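Local coordinates for hypothetical protein Atu3615 (Agrobacterium tumefaciens str. C58, PDB 1ZNP), which is of unknown function but belongs to the DUF985 family of the cupin superfamily and has a cupin-like beta-barrel fold, at residues A[17-22]-A[131-136]; A[55-60]-A[106-111]; A[66-71]-A[117-122]; A[73-78]-A[99-104]. One frame throughout, in Å; residues are numbered along the deposited sequence.

From the N terminus, 17-22 is the first of the eight segments: contact 1 joins it to 131-136 and closes the widest loop, within which the other three lie. Contact 2 (55-60 with 106-111) and contact 3 (66-71 with 117-122) cross, their segments alternating along the chain. Contact 4 (73-78 with 99-104) is nested inside both. Contacts 1 and 2 meet through the small sheet of strands 56-58 and 133-135, contacts 2 and 4 through the neighbouring strands 108-113 and 73-78, and contacts 3 and 4 through strands 63-68 and 97-103. Together they tie the turn after strand 17-18, the small sheet and the main cupin sheet into one body.

Contact 1: A[17-22]-A[131-136]; sequences EPHPEG and SSFVMA
His19 and Phe133 meet as an offset edge-to-face aromatic pair where the turn after strand 17-18 of this cupin fold reaches the late strand 133-135. The edge of the imidazole is directed toward the face of the phenyl ring, with centroids 5.8 Å apart and planes at 63°; the nearest atoms are His19 CE1 and Phe133 CZ at 4.0 Å. Phe133 CG is anti to the backbone N (chi1 -176°), on a side chain that already sets out toward the turn.

What fixes the imidazole is the turn itself, a type I beta turn from His19 to Gly22. Its backbone bond runs from Gly22 N to His19 O, and Glu21 N donates to His19 ND1 at 3.0 Å, almost straight and close to the ring plane. Pro20 suits the second place of the turn, where phi is -55°, and its CD lies over one face of the imidazole toward the rim. Gly22 accepts a positive phi that a side chain would hinder.

Glu21 approaches the phenyl ring differently. Its side chain crosses that of Phe133 at about a right angle, yet carboxylate and ring are nearly coplanar, and OE1 stands at the ring edge, 3.5 Å from Phe133 CE1, where the slightly positive C-H rim would be attractive to a carboxylate. The other oxygen, OE2, is hydrogen-bonded to Ser53, and the ring of Phe133 also meets that of His56.

Beside these rings lies selenomethionine Met135, long and flexible enough to follow the turn: its SE is 3.7 Å from Pro20 O, and the bend at chi3 brings CE to 3.7 Å from Glu21 CA.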
loop_
_atom_site.group_PDB
_atom_site.type_symbol
_atom_site.label_atom_id
_atom_site.label_comp_id
_atom_site.label_asym_id
_atom_site.label_seq_id
_atom_site.Cartn_x
_atom_site.Cartn_y
_atom_site.Cartn_z
ATOM N N GLU A 17 -27.206 5.965 -4.211
ATOM C CA GLU A 17 -27.988 4.792 -4.588
ATOM C C GLU A 17 -27.034 3.606 -4.549
ATOM O O GLU A 17 -25.834 3.761 -4.778
ATOM C CB GLU A 17 -28.548 4.965 -6.002
ATOM C CG GLU A 17 -29.422 6.207 -6.182
ATOM C CD GLU A 17 -30.850 6.009 -5.692
ATOM O OE1 GLU A 17 -31.053 5.319 -4.658
ATOM O OE2 GLU A 17 -31.774 6.555 -6.341
ATOM N N PRO A 18 -27.547 2.403 -4.259
ATOM C CA PRO A 18 -26.681 1.222 -4.205
ATOM C C PRO A 18 -25.887 1.004 -5.483
ATOM O O PRO A 18 -26.422 1.077 -6.589
ATOM C CB PRO A 18 -27.660 0.082 -3.916
ATOM C CG PRO A 18 -28.949 0.575 -4.502
ATOM C CD PRO A 18 -28.959 2.023 -4.089
ATOM N N HIS A 19 -24.599 0.735 -5.325
ATOM C CA HIS A 19 -23.732 0.525 -6.469
ATOM C C HIS A 19 -23.666 -0.961 -6.782
ATOM O O HIS A 19 -23.785 -1.796 -5.893
ATOM C CB HIS A 19 -22.339 1.085 -6.167
ATOM C CG HIS A 19 -21.423 1.095 -7.348
ATOM N ND1 HIS A 19 -20.816 -0.046 -7.827
ATOM C CD2 HIS A 19 -21.062 2.097 -8.184
ATOM C CE1 HIS A 19 -20.125 0.253 -8.913
ATOM N NE2 HIS A 19 -20.257 1.545 -9.152
ATOM N N PRO A 20 -23.487 -1.315 -8.059
ATOM C CA PRO A 20 -23.420 -2.739 -8.400
ATOM C C PRO A 20 -22.369 -3.544 -7.646
ATOM O O PRO A 20 -22.534 -4.745 -7.462
ATOM C CB PRO A 20 -23.164 -2.717 -9.905
ATOM C CG PRO A 20 -23.885 -1.483 -10.337
ATOM C CD PRO A 20 -23.497 -0.484 -9.279
ATOM N N GLU A 21 -21.297 -2.893 -7.204
ATOM C CA GLU A 21 -20.222 -3.598 -6.501
ATOM C C GLU A 21 -20.422 -3.641 -5.000
ATOM O O GLU A 21 -19.615 -4.233 -4.273
ATOM C CB GLU A 21 -18.866 -2.934 -6.799
ATOM C CG GLU A 21 -18.690 -1.558 -6.160
ATOM C CD GLU A 21 -17.513 -0.783 -6.730
ATOM O OE1 GLU A 21 -17.453 -0.632 -7.969
ATOM O OE2 GLU A 21 -16.655 -0.319 -5.946
ATOM N N GLY A 22 -21.496 -3.017 -4.533
ATOM C CA GLY A 22 -21.750 -2.964 -3.105
ATOM C C GLY A 22 -21.580 -1.509 -2.708
ATOM O O GLY A 22 -20.865 -0.777 -3.383
ATOM N N SER A 131 -19.568 -0.372 -19.512
ATOM C CA SER A 131 -19.146 -1.256 -20.599
ATOM C C SER A 131 -17.665 -1.606 -20.397
ATOM O O SER A 131 -17.087 -2.397 -21.146
ATOM C CB SER A 131 -19.344 -0.587 -21.958
ATOM O OG SER A 131 -19.283 0.821 -21.853
ATOM N N SER A 132 -17.060 -1.005 -19.378
ATOM C CA SER A 132 -15.657 -1.252 -19.049
ATOM C C SER A 132 -15.553 -1.616 -17.568
ATOM O O SER A 132 -14.556 -1.332 -16.899
ATOM C CB SER A 132 -14.826 -0.006 -19.338
ATOM O OG SER A 132 -14.877 0.297 -20.718
ATOM N N PHE A 133 -16.612 -2.245 -17.075
ATOM C CA PHE A 133 -16.721 -2.654 -15.689
ATOM C C PHE A 133 -16.884 -4.165 -15.651
ATOM O O PHE A 133 -17.697 -4.726 -16.382
ATOM C CB PHE A 133 -17.948 -1.997 -15.078
ATOM C CG PHE A 133 -18.115 -2.258 -13.618
ATOM C CD1 PHE A 133 -17.397 -1.513 -12.680
ATOM C CD2 PHE A 133 -18.991 -3.246 -13.170
ATOM C CE1 PHE A 133 -17.541 -1.743 -11.316
ATOM C CE2 PHE A 133 -19.146 -3.491 -11.804
ATOM C CZ PHE A 133 -18.416 -2.733 -10.869
ATOM N N VAL A 134 -16.102 -4.825 -14.806
ATOM C CA VAL A 134 -16.181 -6.270 -14.676
ATOM C C VAL A 134 -15.934 -6.679 -13.241
ATOM O O VAL A 134 -15.005 -6.188 -12.592
ATOM C CB VAL A 134 -15.135 -6.987 -15.530
ATOM C CG1 VAL A 134 -15.332 -8.492 -15.407
ATOM C CG2 VAL A 134 -15.234 -6.540 -16.966
HETATM N N MSE A 135 -16.758 -7.591 -12.747
HETATM C CA MSE A 135 -16.614 -8.071 -11.384
HETATM C C MSE A 135 -16.153 -9.508 -11.376
HETATM O O MSE A 135 -16.290 -10.222 -12.373
HETATM C CB MSE A 135 -17.941 -7.969 -10.649
HETATM C CG MSE A 135 -18.383 -6.554 -10.439
HETATM SE SE MSE A 135 -20.084 -6.494 -9.597
HETATM C CE MSE A 135 -19.532 -7.020 -7.806
ATOM N N ALA A 136 -15.595 -9.926 -10.248
ATOM C CA ALA A 136 -15.148 -11.302 -10.103
ATOM C C ALA A 136 -16.345 -12.094 -9.604
ATOM O O ALA A 136 -17.288 -11.524 -9.062
ATOM C CB ALA A 136 -14.012 -11.382 -9.101
#

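Contact 2: A[55-60]-A[106-111]; sequences WHRVTD and NCWQSA
Val58 N, Cys107 O and Gln109 NE2 all grip one water that bridges the two segments. It accepts from Val58 N at 2.7 Å and from Gln109 NE2, and donates to Cys107 O at 2.8 Å, joining the strands where direct pairing gives way. To one side of it Asn106 N donates to Val58 O; to the other, His56 and Gln109 form an antiparallel hydrogen-bonded pair, with Gln109 N 2.8 Å from His56 O.

This short bridge fastens strand 56-58 to strand 108-111, part of an outermost strand of the main sheet in this cupin fold, while the far edge of 56-58 pairs with strand 133-135. Asn106 suits the bend before the strand, since asparagine tolerates its positive phi of 59°.

On one side of the pairing Gln109 CG lies over the His56 ring, 3.7 Å from its centroid, a CH-pi contact. His56 ND1 is hydrogen-bonded to His54 O, and the Gln109 amide is held by Trp65 and Glu63.

The tryptophans offer wide faces to smaller groups. Arg57 CD sits over the six-membered ring of Trp108, 3.8 Å from its centroid, in a chain extended from CG to NE; the guanidinium stands almost perpendicular to the indole, NE 3.3 Å from Trp108 CZ2. Ser110, small enough to fit close, sets CB 3.8 Å from the centroid of the six-membered ring of Trp55, with OG over the same indole.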
loop_
_atom_site.group_PDB
_atom_site.type_symbol
_atom_site.label_atom_id
_atom_site.label_comp_id
_atom_site.label_asym_id
_atom_site.label_seq_id
_atom_site.Cartn_x
_atom_site.Cartn_y
_atom_site.Cartn_z
ATOM N N TRP A 55 -14.762 -7.392 -5.240
ATOM C CA TRP A 55 -13.705 -7.397 -6.250
ATOM C C TRP A 55 -14.222 -7.055 -7.642
ATOM O O TRP A 55 -15.176 -7.666 -8.131
ATOM C CB TRP A 55 -13.015 -8.762 -6.323
ATOM C CG TRP A 55 -12.087 -9.092 -5.188
ATOM C CD1 TRP A 55 -12.294 -10.023 -4.218
ATOM C CD2 TRP A 55 -10.770 -8.555 -4.952
ATOM N NE1 TRP A 55 -11.191 -10.113 -3.395
ATOM C CE2 TRP A 55 -10.242 -9.223 -3.819
ATOM C CE3 TRP A 55 -9.986 -7.579 -5.586
ATOM C CZ2 TRP A 55 -8.971 -8.950 -3.309
ATOM C CZ3 TRP A 55 -8.710 -7.305 -5.075
ATOM C CH2 TRP A 55 -8.220 -7.992 -3.944
ATOM N N HIS A 56 -13.569 -6.093 -8.286
ATOM C CA HIS A 56 -13.957 -5.662 -9.621
ATOM C C HIS A 56 -12.802 -4.885 -10.226
ATOM O O HIS A 56 -11.807 -4.602 -9.549
ATOM C CB HIS A 56 -15.165 -4.733 -9.545
ATOM C CG HIS A 56 -14.889 -3.467 -8.796
ATOM N ND1 HIS A 56 -14.740 -3.430 -7.426
ATOM C CD2 HIS A 56 -14.665 -2.204 -9.234
ATOM C CE1 HIS A 56 -14.435 -2.201 -7.052
ATOM N NE2 HIS A 56 -14.382 -1.438 -8.129
ATOM N N ARG A 57 -12.943 -4.529 -11.497
ATOM C CA ARG A 57 -11.918 -3.751 -12.163
ATOM C C ARG A 57 -12.499 -2.899 -13.290
ATOM O O ARG A 57 -13.539 -3.231 -13.872
ATOM C CB ARG A 57 -10.803 -4.663 -12.707
ATOM C CG ARG A 57 -11.211 -5.540 -13.865
ATOM C CD ARG A 57 -10.173 -6.621 -14.165
ATOM N NE ARG A 57 -10.797 -7.726 -14.894
ATOM C CZ ARG A 57 -11.119 -7.709 -16.188
ATOM N NH1 ARG A 57 -10.871 -6.651 -16.946
ATOM N NH2 ARG A 57 -11.732 -8.748 -16.721
ATOM N N VAL A 58 -11.829 -1.775 -13.547
ATOM C CA VAL A 58 -12.192 -0.861 -14.608
ATOM C C VAL A 58 -11.128 -1.199 -15.645
ATOM O O VAL A 58 -9.950 -0.885 -15.469
ATOM C CB VAL A 58 -12.077 0.594 -14.134
ATOM C CG1 VAL A 58 -12.521 1.532 -15.226
ATOM C CG2 VAL A 58 -12.925 0.794 -12.875
ATOM N N THR A 59 -11.557 -1.860 -16.718
ATOM C CA THR A 59 -10.657 -2.343 -17.760
ATOM C C THR A 59 -9.756 -1.386 -18.508
ATOM O O THR A 59 -8.616 -1.729 -18.808
ATOM C CB THR A 59 -11.428 -3.146 -18.846
ATOM O OG1 THR A 59 -12.292 -2.264 -19.575
ATOM C CG2 THR A 59 -12.258 -4.259 -18.212
ATOM N N ASP A 60 -10.236 -0.185 -18.802
ATOM C CA ASP A 60 -9.447 0.746 -19.599
ATOM C C ASP A 60 -9.244 2.139 -19.037
ATOM O O ASP A 60 -9.079 3.104 -19.787
ATOM C CB ASP A 60 -10.095 0.858 -20.967
ATOM C CG ASP A 60 -11.605 1.073 -20.873
ATOM O OD1 ASP A 60 -12.327 0.564 -21.750
ATOM O OD2 ASP A 60 -12.067 1.753 -19.932
ATOM N N ASN A 106 -7.230 -1.597 -15.312
ATOM C CA ASN A 106 -7.457 -3.029 -15.411
ATOM C C ASN A 106 -6.925 -3.822 -14.226
ATOM O O ASN A 106 -6.733 -5.029 -14.327
ATOM C CB ASN A 106 -6.847 -3.589 -16.694
ATOM C CG ASN A 106 -7.405 -4.958 -17.046
ATOM O OD1 ASN A 106 -6.727 -5.779 -17.658
ATOM N ND2 ASN A 106 -8.652 -5.202 -16.669
ATOM N N CYS A 107 -6.689 -3.152 -13.102
ATOM C CA CYS A 107 -6.205 -3.842 -11.911
ATOM C C CYS A 107 -7.375 -4.188 -10.994
ATOM O O CYS A 107 -8.237 -3.352 -10.740
ATOM C CB CYS A 107 -5.225 -2.949 -11.156
ATOM S SG CYS A 107 -4.804 -3.566 -9.512
ATOM N N TRP A 108 -7.408 -5.416 -10.494
ATOM C CA TRP A 108 -8.480 -5.824 -9.599
ATOM C C TRP A 108 -8.475 -4.976 -8.326
ATOM O O TRP A 108 -7.407 -4.631 -7.804
ATOM C CB TRP A 108 -8.340 -7.306 -9.226
ATOM C CG TRP A 108 -8.701 -8.267 -10.329
ATOM C CD1 TRP A 108 -7.840 -8.995 -11.099
ATOM C CD2 TRP A 108 -10.016 -8.586 -10.788
ATOM N NE1 TRP A 108 -8.539 -9.749 -12.008
ATOM C CE2 TRP A 108 -9.877 -9.516 -11.839
ATOM C CE3 TRP A 108 -11.302 -8.176 -10.411
ATOM C CZ2 TRP A 108 -10.977 -10.046 -12.521
ATOM C CZ3 TRP A 108 -12.398 -8.704 -11.088
ATOM C CH2 TRP A 108 -12.226 -9.631 -12.133
ATOM N N GLN A 109 -9.664 -4.655 -7.820
ATOM C CA GLN A 109 -9.782 -3.846 -6.616
ATOM C C GLN A 109 -11.006 -4.151 -5.759
ATOM O O GLN A 109 -12.075 -4.468 -6.270
ATOM C CB GLN A 109 -9.791 -2.364 -6.990
ATOM C CG GLN A 109 -10.948 -1.958 -7.875
ATOM C CD GLN A 109 -10.988 -0.466 -8.132
ATOM O OE1 GLN A 109 -11.016 0.337 -7.195
ATOM N NE2 GLN A 109 -10.997 -0.083 -9.406
ATOM N N SER A 110 -10.830 -4.061 -4.442
ATOM C CA SER A 110 -11.916 -4.295 -3.491
ATOM C C SER A 110 -11.595 -3.478 -2.252
ATOM O O SER A 110 -10.440 -3.144 -2.010
ATOM C CB SER A 110 -12.031 -5.778 -3.125
ATOM O OG SER A 110 -10.847 -6.257 -2.528
ATOM N N ALA A 111 -12.615 -3.144 -1.473
ATOM C CA ALA A 111 -12.389 -2.346 -0.291
ATOM C C ALA A 111 -13.438 -2.585 0.784
ATOM O O ALA A 111 -14.467 -3.207 0.546
ATOM C CB ALA A 111 -12.358 -0.872 -0.675
HETATM O O HOH W 1 -9.801 -1.223 -11.782
#

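Contact 3: A[66-71]-A[117-122]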
loop_
_atom_site.group_PDB
_atom_site.type_symbol
_atom_site.label_atom_id
_atom_site.label_comp_id
_atom_site.label_asym_id
_atom_site.label_seq_id
_atom_site.Cartn_x
_atom_site.Cartn_y
_atom_site.Cartn_z
ATOM N N HIS A 66 -10.310 8.886 -3.148
ATOM C CA HIS A 66 -10.077 10.052 -2.296
ATOM C C HIS A 66 -10.899 9.931 -1.015
ATOM O O HIS A 66 -12.119 9.725 -1.070
ATOM C CB HIS A 66 -10.479 11.345 -3.024
ATOM C CG HIS A 66 -9.891 11.481 -4.397
ATOM N ND1 HIS A 66 -10.404 10.822 -5.497
ATOM C CD2 HIS A 66 -8.841 12.202 -4.852
ATOM C CE1 HIS A 66 -9.698 11.135 -6.566
ATOM N NE2 HIS A 66 -8.745 11.972 -6.202
ATOM N N TYR A 67 -10.235 10.063 0.130
ATOM C CA TYR A 67 -10.912 9.972 1.413
ATOM C C TYR A 67 -11.576 11.299 1.768
ATOM O O TYR A 67 -10.950 12.347 1.631
ATOM C CB TYR A 67 -9.915 9.596 2.511
ATOM C CG TYR A 67 -10.447 9.863 3.897
ATOM C CD1 TYR A 67 -10.324 11.129 4.485
ATOM C CD2 TYR A 67 -11.132 8.873 4.598
ATOM C CE1 TYR A 67 -10.877 11.399 5.739
ATOM C CE2 TYR A 67 -11.685 9.130 5.849
ATOM C CZ TYR A 67 -11.560 10.394 6.415
ATOM O OH TYR A 67 -12.153 10.643 7.634
ATOM N N TYR A 68 -12.831 11.268 2.225
ATOM C CA TYR A 68 -13.495 12.522 2.590
ATOM C C TYR A 68 -13.903 12.574 4.048
ATOM O O TYR A 68 -13.672 13.573 4.727
ATOM C CB TYR A 68 -14.751 12.786 1.738
ATOM C CG TYR A 68 -14.512 13.022 0.252
ATOM C CD1 TYR A 68 -13.390 13.718 -0.203
ATOM C CD2 TYR A 68 -15.419 12.560 -0.696
ATOM C CE1 TYR A 68 -13.182 13.943 -1.577
ATOM C CE2 TYR A 68 -15.224 12.777 -2.057
ATOM C CZ TYR A 68 -14.108 13.460 -2.498
ATOM O OH TYR A 68 -13.907 13.632 -3.853
ATOM N N ALA A 69 -14.497 11.491 4.532
ATOM C CA ALA A 69 -14.981 11.456 5.904
ATOM C C ALA A 69 -15.196 10.040 6.411
ATOM O O ALA A 69 -15.223 9.080 5.632
ATOM C CB ALA A 69 -16.280 12.230 5.987
ATOM N N GLY A 70 -15.366 9.917 7.725
ATOM C CA GLY A 70 -15.570 8.613 8.321
ATOM C C GLY A 70 -14.257 7.924 8.655
ATOM O O GLY A 70 -13.188 8.543 8.635
ATOM N N ALA A 71 -14.353 6.637 8.963
ATOM C CA ALA A 71 -13.207 5.813 9.313
ATOM C C ALA A 71 -12.353 5.536 8.086
ATOM O O ALA A 71 -12.808 5.698 6.954
ATOM C CB ALA A 71 -13.695 4.476 9.920
ATOM N N PHE A 117 -18.575 3.906 8.729
ATOM C CA PHE A 117 -18.720 4.321 7.347
ATOM C C PHE A 117 -17.530 5.127 6.876
ATOM O O PHE A 117 -16.768 5.670 7.670
ATOM C CB PHE A 117 -19.977 5.175 7.152
ATOM C CG PHE A 117 -19.841 6.577 7.678
ATOM C CD1 PHE A 117 -20.334 6.913 8.935
ATOM C CD2 PHE A 117 -19.185 7.552 6.934
ATOM C CE1 PHE A 117 -20.175 8.207 9.448
ATOM C CE2 PHE A 117 -19.018 8.845 7.438
ATOM C CZ PHE A 117 -19.519 9.172 8.705
ATOM N N THR A 118 -17.404 5.201 5.561
ATOM C CA THR A 118 -16.363 5.967 4.922
ATOM C C THR A 118 -16.966 6.547 3.648
ATOM O O THR A 118 -17.490 5.819 2.801
ATOM C CB THR A 118 -15.131 5.110 4.544
ATOM O OG1 THR A 118 -14.583 4.496 5.717
ATOM C CG2 THR A 118 -14.053 5.986 3.905
ATOM N N LEU A 119 -16.911 7.868 3.553
ATOM C CA LEU A 119 -17.396 8.588 2.394
ATOM C C LEU A 119 -16.137 8.852 1.572
ATOM O O LEU A 119 -15.171 9.413 2.078
ATOM C CB LEU A 119 -17.987 9.939 2.811
ATOM C CG LEU A 119 -18.943 10.674 1.866
ATOM C CD1 LEU A 119 -18.696 12.166 1.949
ATOM C CD2 LEU A 119 -18.762 10.197 0.441
ATOM N N VAL A 120 -16.138 8.451 0.310
ATOM C CA VAL A 120 -14.990 8.702 -0.527
ATOM C C VAL A 120 -15.411 9.258 -1.874
ATOM O O VAL A 120 -16.597 9.326 -2.208
ATOM C CB VAL A 120 -14.170 7.415 -0.786
ATOM C CG1 VAL A 120 -13.697 6.806 0.521
ATOM C CG2 VAL A 120 -15.007 6.408 -1.544
ATOM N N GLY A 121 -14.406 9.661 -2.640
ATOM C CA GLY A 121 -14.617 10.153 -3.977
ATOM C C GLY A 121 -13.787 9.270 -4.892
ATOM O O GLY A 121 -12.754 8.727 -4.474
ATOM N N CYS A 122 -14.239 9.111 -6.131
ATOM C CA CYS A 122 -13.525 8.303 -7.105
ATOM C C CYS A 122 -13.506 9.020 -8.434
ATOM O O CYS A 122 -14.546 9.425 -8.949
ATOM C CB CYS A 122 -14.182 6.934 -7.267
ATOM S SG CYS A 122 -13.987 5.808 -5.842
#
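Tyr68 N and Ala69 N both donate to Leu119 O, at 3.0 Å and 3.3 Å, which defines a classic beta bulge in the antiparallel pairing of strand 63-68 with strand 117-124 of the cupin barrel. One carbonyl thus takes two donors and the register slips by one residue. Before the bulge His66 and Gly121 form a hydrogen-bonded pair, and His66 ND1 adds a weak bond to Gly121 O near the imidazole plane. Beyond it Leu119 N reaches Ala69 O, and Ala71 N donates to Phe117 O.

The Tyr68 ring passes obliquely by the backbone of Gly121, its CE2 3.3 Å from Gly121 CA; glycine suits this place because a CB would collide with the tyrosine. Gly70 meets a like demand: phi is 87° and its CA lies 3.2 Å from Phe117 O.

Further out, Phe117 and Leu119 lie against Ile10 of helix 7-14, and Val120 packs on Trp65 and Ile73. Thr118 OG1 bonds to Ser113 and points to Ala71 O, though that last distance is doubtfully short. At the corner Tyr67 OH donates to a lone pair of Gly70 O, in the carbonyl plane, at a similarly short 2.5 Å.

Contact 4: A[73-78]-A[99-104]; sequences IALHLS and PQVIVP
Val101 turns both its methyls toward Leu75, and the pair opens a run of branched aliphatic contacts between strands 97-103 and 73-78. Leu75 CD2 is the touching branch: it lies between the two arms of the valine, nearer to CG1 than to Val101 CG2, which is 3.7 Å away. Chi1 of -169° sets Leu75 CG anti to the backbone N, and chi2 near +62° then places the branches, of which CD2 reaches Val101. Val101 also touches Trp65, Phe87 and Leu89.

Ile102 sends its side chain the other way and takes part through the backbone, its O 4.0 Å from Leu77 CD1. Such alternation suits a strand with one buried and one outward face.

Val103 comes back to the interior. Its CG2 is 3.6 Å from Leu77 CD2 and 4.1 Å from Leu75 CD2, so one methyl touches both leucines. Leu77 CD1, the other branch, lies against Val103 CA. Trp65 and Gln109 pack on the same valine.

Pro104 follows the last strand residue, and its CD meets Leu77 CD1 at 4.0 Å; the ring adds a rigid apolar edge where the chain leaves the sheet.

The two strands are not paired: the axes of the short segments come no closer than 8.9 Å and are inclined at 23°, and strand 85-89 lies between them in the order of this cupin sheet. On strand 73-78, Ala74 and His76 pack instead on Gly96 and Arg98 of the second subunit. With no hydrogen bond crossing between the segments, cohesion here rests on dispersion and on the burial of branched hydrocarbon, which restricts spacing but sets no strict direction.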
loop_
_atom_site.group_PDB
_atom_site.type_symbol
_atom_site.label_atom_id
_atom_site.label_comp_id
_atom_site.label_asym_id
_atom_site.label_seq_id
_atom_site.Cartn_x
_atom_site.Cartn_y
_atom_site.Cartn_z
ATOM N N ILE A 73 -10.225 3.325 5.236
ATOM C CA ILE A 73 -10.636 2.174 4.458
ATOM C C ILE A 73 -9.448 1.289 4.126
ATOM O O ILE A 73 -8.306 1.741 4.083
ATOM C CB ILE A 73 -11.319 2.624 3.123
ATOM C CG1 ILE A 73 -12.842 2.597 3.279
ATOM C CG2 ILE A 73 -10.857 1.751 1.948
ATOM C CD1 ILE A 73 -13.593 3.027 2.033
ATOM N N ALA A 74 -9.726 0.008 3.916
ATOM C CA ALA A 74 -8.688 -0.918 3.517
ATOM C C ALA A 74 -8.967 -1.144 2.029
ATOM O O ALA A 74 -10.012 -1.687 1.653
ATOM C CB ALA A 74 -8.804 -2.193 4.279
ATOM N N LEU A 75 -8.043 -0.678 1.192
ATOM C CA LEU A 75 -8.156 -0.804 -0.256
ATOM C C LEU A 75 -7.175 -1.879 -0.710
ATOM O O LEU A 75 -5.981 -1.803 -0.420
ATOM C CB LEU A 75 -7.833 0.533 -0.922
ATOM C CG LEU A 75 -8.143 0.651 -2.411
ATOM C CD1 LEU A 75 -9.615 0.472 -2.660
ATOM C CD2 LEU A 75 -7.720 2.014 -2.899
ATOM N N HIS A 76 -7.690 -2.885 -1.409
ATOM C CA HIS A 76 -6.886 -4.000 -1.885
ATOM C C HIS A 76 -6.745 -3.958 -3.397
ATOM O O HIS A 76 -7.738 -3.829 -4.110
ATOM C CB HIS A 76 -7.545 -5.306 -1.457
ATOM C CG HIS A 76 -7.939 -5.336 -0.009
ATOM N ND1 HIS A 76 -7.019 -5.432 1.016
ATOM C CD2 HIS A 76 -9.155 -5.261 0.585
ATOM C CE1 HIS A 76 -7.653 -5.416 2.176
ATOM N NE2 HIS A 76 -8.947 -5.313 1.943
ATOM N N LEU A 77 -5.509 -4.061 -3.880
ATOM C CA LEU A 77 -5.236 -4.037 -5.309
ATOM C C LEU A 77 -4.507 -5.294 -5.759
ATOM O O LEU A 77 -3.609 -5.783 -5.073
ATOM C CB LEU A 77 -4.371 -2.829 -5.684
ATOM C CG LEU A 77 -4.783 -1.430 -5.236
ATOM C CD1 LEU A 77 -4.077 -0.412 -6.139
ATOM C CD2 LEU A 77 -6.306 -1.267 -5.323
ATOM N N SER A 78 -4.889 -5.800 -6.924
ATOM C CA SER A 78 -4.271 -6.986 -7.491
ATOM C C SER A 78 -4.237 -6.811 -8.995
ATOM O O SER A 78 -5.244 -7.014 -9.678
ATOM C CB SER A 78 -5.070 -8.230 -7.122
ATOM O OG SER A 78 -4.441 -9.382 -7.658
ATOM N N PRO A 99 -4.734 9.659 2.035
ATOM C CA PRO A 99 -6.106 9.964 1.624
ATOM C C PRO A 99 -6.306 9.879 0.118
ATOM O O PRO A 99 -7.379 10.162 -0.391
ATOM C CB PRO A 99 -6.320 11.377 2.161
ATOM C CG PRO A 99 -4.952 12.003 1.963
ATOM C CD PRO A 99 -3.994 10.884 2.391
ATOM N N GLN A 100 -5.261 9.489 -0.591
ATOM C CA GLN A 100 -5.343 9.374 -2.041
ATOM C C GLN A 100 -4.561 8.150 -2.457
ATOM O O GLN A 100 -3.430 7.972 -2.029
ATOM C CB GLN A 100 -4.745 10.611 -2.708
ATOM C CG GLN A 100 -5.039 10.714 -4.181
ATOM C CD GLN A 100 -4.291 11.850 -4.828
ATOM O OE1 GLN A 100 -3.190 11.666 -5.356
ATOM N NE2 GLN A 100 -4.871 13.041 -4.778
ATOM N N VAL A 101 -5.181 7.294 -3.262
ATOM C CA VAL A 101 -4.517 6.087 -3.751
ATOM C C VAL A 101 -4.940 5.816 -5.199
ATOM O O VAL A 101 -6.126 5.896 -5.555
ATOM C CB VAL A 101 -4.815 4.864 -2.852
ATOM C CG1 VAL A 101 -6.265 4.842 -2.483
ATOM C CG2 VAL A 101 -4.457 3.587 -3.572
ATOM N N ILE A 102 -3.939 5.501 -6.017
ATOM C CA ILE A 102 -4.113 5.266 -7.436
ATOM C C ILE A 102 -4.242 3.825 -7.871
ATOM O O ILE A 102 -3.257 3.101 -7.906
ATOM C CB ILE A 102 -2.935 5.848 -8.236
ATOM C CG1 ILE A 102 -2.865 7.356 -8.035
ATOM C CG2 ILE A 102 -3.077 5.506 -9.699
ATOM C CD1 ILE A 102 -2.337 7.727 -6.686
ATOM N N VAL A 103 -5.450 3.412 -8.238
ATOM C CA VAL A 103 -5.627 2.060 -8.711
ATOM C C VAL A 103 -5.345 2.106 -10.212
ATOM O O VAL A 103 -6.083 2.732 -10.975
ATOM C CB VAL A 103 -7.067 1.550 -8.483
ATOM C CG1 VAL A 103 -7.167 0.081 -8.905
ATOM C CG2 VAL A 103 -7.460 1.728 -7.018
ATOM N N PRO A 104 -4.252 1.472 -10.652
ATOM C CA PRO A 104 -3.933 1.479 -12.077
ATOM C C PRO A 104 -5.033 0.795 -12.897
ATOM O O PRO A 104 -5.867 0.076 -12.350
ATOM C CB PRO A 104 -2.584 0.757 -12.134
ATOM C CG PRO A 104 -2.637 -0.153 -10.972
ATOM C CD PRO A 104 -3.258 0.695 -9.894
#